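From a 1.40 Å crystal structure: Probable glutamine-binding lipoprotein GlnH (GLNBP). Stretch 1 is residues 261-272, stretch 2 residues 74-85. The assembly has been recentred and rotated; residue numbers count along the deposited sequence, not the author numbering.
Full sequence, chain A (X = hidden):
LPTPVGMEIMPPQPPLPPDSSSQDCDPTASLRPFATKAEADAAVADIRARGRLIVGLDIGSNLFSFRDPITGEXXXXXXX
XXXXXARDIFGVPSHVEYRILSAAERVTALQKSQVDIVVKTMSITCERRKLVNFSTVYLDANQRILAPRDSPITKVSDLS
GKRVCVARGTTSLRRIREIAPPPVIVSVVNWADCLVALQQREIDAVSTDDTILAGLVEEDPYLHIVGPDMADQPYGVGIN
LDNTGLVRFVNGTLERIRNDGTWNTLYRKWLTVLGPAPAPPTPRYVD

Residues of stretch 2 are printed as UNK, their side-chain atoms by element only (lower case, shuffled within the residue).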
# COMPACT_ATOMS: atom_id res chain seq x y z
N GLY A 261 -9.23 17.05 10.41
CA GLY A 261 -10.40 16.46 9.78
C GLY A 261 -10.15 15.88 8.41
O GLY A 261 -11.03 15.18 7.88
N THR A 262 -8.98 16.13 7.80
CA THR A 262 -8.76 15.69 6.42
C THR A 262 -8.67 14.18 6.32
O THR A 262 -9.24 13.58 5.40
CB THR A 262 -7.48 16.33 5.87
OG1 THR A 262 -7.62 17.75 5.85
CG2 THR A 262 -7.24 15.85 4.44
N TRP A 263 -7.98 13.53 7.26
CA TRP A 263 -7.88 12.08 7.23
C TRP A 263 -9.26 11.45 7.30
O TRP A 263 -9.59 10.54 6.53
CB TRP A 263 -6.98 11.59 8.37
CG TRP A 263 -6.59 10.16 8.25
CD1 TRP A 263 -5.44 9.68 7.70
CD2 TRP A 263 -7.35 9.01 8.68
NE1 TRP A 263 -5.42 8.31 7.76
CE2 TRP A 263 -6.57 7.87 8.36
CE3 TRP A 263 -8.58 8.84 9.31
CZ2 TRP A 263 -7.00 6.58 8.64
CZ3 TRP A 263 -9.01 7.55 9.59
CH2 TRP A 263 -8.21 6.43 9.26
N ASN A 264 -10.10 11.93 8.23
CA ASN A 264 -11.46 11.40 8.34
C ASN A 264 -12.23 11.57 7.03
O ASN A 264 -12.95 10.67 6.59
CB ASN A 264 -12.18 12.11 9.48
CG ASN A 264 -13.59 11.60 9.68
OD1 ASN A 264 -13.80 10.54 10.26
ND2 ASN A 264 -14.56 12.35 9.18
N THR A 265 -12.08 12.74 6.40
CA THR A 265 -12.77 13.01 5.14
C THR A 265 -12.31 12.04 4.06
O THR A 265 -13.13 11.51 3.29
CB THR A 265 -12.51 14.46 4.74
OG1 THR A 265 -13.17 15.33 5.68
CG2 THR A 265 -13.02 14.75 3.33
N LEU A 266 -11.00 11.77 4.00
CA LEU A 266 -10.48 10.86 2.99
C LEU A 266 -10.92 9.43 3.23
O LEU A 266 -11.22 8.70 2.27
CB LEU A 266 -8.95 10.95 2.93
CG LEU A 266 -8.41 12.30 2.45
CD1 LEU A 266 -6.88 12.25 2.43
CD2 LEU A 266 -8.96 12.66 1.08
N TYR A 267 -10.96 8.99 4.49
CA TYR A 267 -11.48 7.65 4.79
C TYR A 267 -12.93 7.54 4.35
O TYR A 267 -13.32 6.55 3.72
CB TYR A 267 -11.36 7.35 6.29
CG TYR A 267 -11.51 5.86 6.61
CD1 TYR A 267 -12.77 5.27 6.72
CD2 TYR A 267 -10.39 5.06 6.78
CE1 TYR A 267 -12.90 3.90 7.00
CE2 TYR A 267 -10.51 3.72 7.06
CZ TYR A 267 -11.75 3.14 7.17
OH TYR A 267 -11.83 1.79 7.45
N ARG A 268 -13.75 8.53 4.69
CA ARG A 268 -15.15 8.48 4.30
C ARG A 268 -15.31 8.55 2.79
O ARG A 268 -16.24 7.96 2.23
CB ARG A 268 -15.93 9.59 5.01
CG ARG A 268 -16.00 9.40 6.53
CD ARG A 268 -16.94 10.40 7.21
NE ARG A 268 -16.79 11.76 6.71
CZ ARG A 268 -17.57 12.32 5.80
NH1 ARG A 268 -18.59 11.62 5.29
NH2 ARG A 268 -17.35 13.56 5.39
N LYS A 269 -14.39 9.23 2.10
CA LYS A 269 -14.49 9.35 0.65
C LYS A 269 -14.22 8.01 -0.03
O LYS A 269 -14.87 7.67 -1.02
CB LYS A 269 -13.49 10.41 0.17
CG LYS A 269 -13.41 10.64 -1.32
CD LYS A 269 -12.47 11.82 -1.59
CE LYS A 269 -12.21 12.04 -3.07
NZ LYS A 269 -11.09 13.02 -3.24
N TRP A 270 -13.29 7.22 0.51
CA TRP A 270 -12.76 6.06 -0.20
C TRP A 270 -13.06 4.71 0.44
O TRP A 270 -13.15 3.72 -0.29
CB TRP A 270 -11.23 6.20 -0.35
CG TRP A 270 -10.86 7.31 -1.29
CD1 TRP A 270 -10.22 8.49 -0.98
CD2 TRP A 270 -11.16 7.38 -2.69
NE1 TRP A 270 -10.09 9.27 -2.10
CE2 TRP A 270 -10.65 8.61 -3.17
CE3 TRP A 270 -11.79 6.50 -3.59
CZ2 TRP A 270 -10.77 8.99 -4.50
CZ3 TRP A 270 -11.91 6.89 -4.91
CH2 TRP A 270 -11.39 8.12 -5.36
N LEU A 271 -13.19 4.62 1.76
CA LEU A 271 -13.03 3.35 2.46
C LEU A 271 -14.23 2.94 3.29
O LEU A 271 -14.11 2.01 4.10
CB LEU A 271 -11.77 3.39 3.34
CG LEU A 271 -10.47 3.66 2.58
CD1 LEU A 271 -9.26 3.60 3.53
CD2 LEU A 271 -10.28 2.72 1.41
N THR A 272 -15.39 3.58 3.12
CA THR A 272 -16.54 3.24 3.96
C THR A 272 -16.99 1.80 3.77
O THR A 272 -17.68 1.26 4.65
CB THR A 272 -17.71 4.20 3.73
OG1 THR A 272 -18.06 4.23 2.34
CG2 THR A 272 -17.33 5.60 4.19
N UNK A 74 -6.20 10.15 -12.40
CA UNK A 74 -5.69 9.24 -11.38
C UNK A 74 -6.21 9.72 -10.04
O UNK A 74 -6.12 10.91 -9.71
c UNK A 74 -3.60 8.18 -10.42
c UNK A 74 -3.62 9.10 -12.80
c UNK A 74 -4.15 9.24 -11.38
c UNK A 74 -3.18 10.47 -13.34
N UNK A 75 -6.75 8.79 -9.25
CA UNK A 75 -7.42 9.16 -8.02
C UNK A 75 -7.36 8.00 -7.05
O UNK A 75 -6.87 6.91 -7.38
o UNK A 75 -9.40 10.28 -7.15
c UNK A 75 -9.74 8.48 -8.75
c UNK A 75 -8.85 9.64 -8.31
N UNK A 76 -7.87 8.23 -5.85
CA UNK A 76 -7.84 7.23 -4.80
C UNK A 76 -7.30 7.80 -3.50
O UNK A 76 -6.80 8.92 -3.43
N UNK A 77 -7.39 6.97 -2.45
CA UNK A 77 -6.93 7.37 -1.12
C UNK A 77 -5.45 7.74 -1.12
O UNK A 77 -5.05 8.75 -0.53
c UNK A 77 -6.92 6.56 1.31
c UNK A 77 -7.20 6.22 -0.13
c UNK A 77 -6.39 7.13 3.98
c UNK A 77 -7.65 7.41 3.45
c UNK A 77 -5.42 6.58 3.19
c UNK A 77 -7.91 7.11 2.11
c UNK A 77 -5.68 6.29 1.86
N UNK A 78 -4.61 6.92 -1.77
CA UNK A 78 -3.17 7.20 -1.80
C UNK A 78 -2.86 8.46 -2.61
O UNK A 78 -1.99 9.25 -2.22
c UNK A 78 -2.11 4.93 -1.34
o UNK A 78 -2.15 5.20 -0.12
c UNK A 78 -2.40 6.01 -2.37
o UNK A 78 -1.78 3.80 -1.78
N UNK A 79 -3.56 8.65 -3.73
CA UNK A 79 -3.41 9.89 -4.50
C UNK A 79 -3.72 11.10 -3.63
O UNK A 79 -3.00 12.11 -3.65
c UNK A 79 -4.33 9.83 -5.73
c UNK A 79 -4.28 11.15 -6.48
c UNK A 79 -3.92 8.68 -6.62
N UNK A 80 -4.79 11.01 -2.84
CA UNK A 80 -5.21 12.13 -2.00
C UNK A 80 -4.22 12.37 -0.86
O UNK A 80 -3.94 13.53 -0.53
o UNK A 80 -7.34 12.71 -3.65
c UNK A 80 -6.64 11.91 -1.50
o UNK A 80 -8.83 11.71 -2.38
c UNK A 80 -7.67 12.13 -2.59
N UNK A 81 -3.68 11.30 -0.27
CA UNK A 81 -2.63 11.45 0.75
C UNK A 81 -1.44 12.20 0.16
O UNK A 81 -0.94 13.17 0.74
c UNK A 81 -3.61 10.19 3.48
c UNK A 81 -0.93 10.23 2.13
c UNK A 81 -3.33 9.46 2.16
c UNK A 81 -2.21 10.08 1.32
N UNK A 82 -1.00 11.78 -1.04
CA UNK A 82 0.11 12.46 -1.70
C UNK A 82 -0.22 13.91 -1.97
O UNK A 82 0.64 14.79 -1.83
c UNK A 82 0.49 11.74 -3.00
N UNK A 83 -1.47 14.19 -2.35
CA UNK A 83 -1.86 15.56 -2.62
C UNK A 83 -1.80 16.45 -1.39
O UNK A 83 -1.58 17.66 -1.52
N UNK A 84 -2.00 15.88 -0.20
CA UNK A 84 -1.88 16.67 1.02
C UNK A 84 -0.43 17.06 1.30
O UNK A 84 -0.16 18.17 1.78
c UNK A 84 -4.75 17.08 1.92
c UNK A 84 -2.50 15.94 2.20
c UNK A 84 -4.01 15.77 2.09
o UNK A 84 -5.71 17.13 1.13
o UNK A 84 -4.35 18.07 2.58
N UNK A 85 0.52 16.17 0.99
CA UNK A 85 1.93 16.54 1.04
C UNK A 85 2.20 17.69 0.08
O UNK A 85 2.83 18.69 0.43
c UNK A 85 2.55 14.22 1.74
c UNK A 85 2.83 15.33 0.74
c UNK A 85 4.31 15.74 0.77
O HOH W 1 -6.53 19.32 3.79

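Position 74 carries four carbons, forked at the first, with one arm two carbons long; it lies out of reach of stretch 1. This is Ile74, a beta-branched residue at home in a strand. Position 75 has one carbon bearing an oxygen and a carbon. The oxygen lies 3.3 Å from Trp270 CZ2, at the edge of the indole. The residue is Thr75: a small beta-branched side chain suits the strand, and its OG1 fits at the ring edge.

Position 76 has no side-chain atoms. Its bare CA sits over the face of Trp270, 3.5 Å from the centroid of the six-membered ring, in a CH-pi contact. This is Gly76; its phi/psi of 130/173 would jam a CB against the preceding carbonyl O, which calls for glycine at this N-cap.

Position 77 shows one carbon and then a ring of six, among Trp263, Leu266, Tyr267 and Trp270. It is Phe77, a flat knob in a hole of the facing helix. Its edge turns toward the face of Trp263, with planes at 87°, while Leu271 CD1 lies over its own face, 4.2 Å from the ring centroid.

Position 78 has two carbons, the second carrying two oxygens, and points away: Asp78, its carboxylate hydrogen-bonded elsewhere in the structure. Position 79, one carbon carrying two more, touches nothing here; Val79 is apolar, as its burial suits.

Position 80 again has two carbons and two oxygens, but points toward stretch 1. One oxygen lies 2.8 Å from both Lys269 NZ and Trp270 NE1, and CB 3.5 Å from Leu266 CD2. This is Asp80, a short acid whose OD2 meets both donors, in a salt bridge with the lysine and a nearly linear hydrogen bond (174°) from the indole.

Position 81 has four carbons, forked at the first; its longer arm ends 4.0 Å from Leu266 CD1. Ile81 reaches there with CD1. Positions 82, a single carbon, and 83, none, are out of reach: Ala82 is apolar and buried, while Gly83 has room for a CB, so this contact does not demand glycine.

Position 84 has three carbons, the third carrying two oxygens and lying 3.8 Å from Thr262 CG2. Glu84 is long enough for OE1 to accept from a water that also donates to Thr262 OG1. Position 85, one carbon carrying two, is out of reach; apolar Val85 suits its burial.

The helices run nearly antiparallel, at 159°, so Phe77 meets Trp270 at one end and Glu84 meets Thr262 at the other. Phe77 and Leu266 supply apolar packing; Asp80 holds the indole nitrogen of Trp270 while Gly76 covers part of its face.

Stretch 2 74-85: ITGFDVDIAGEV
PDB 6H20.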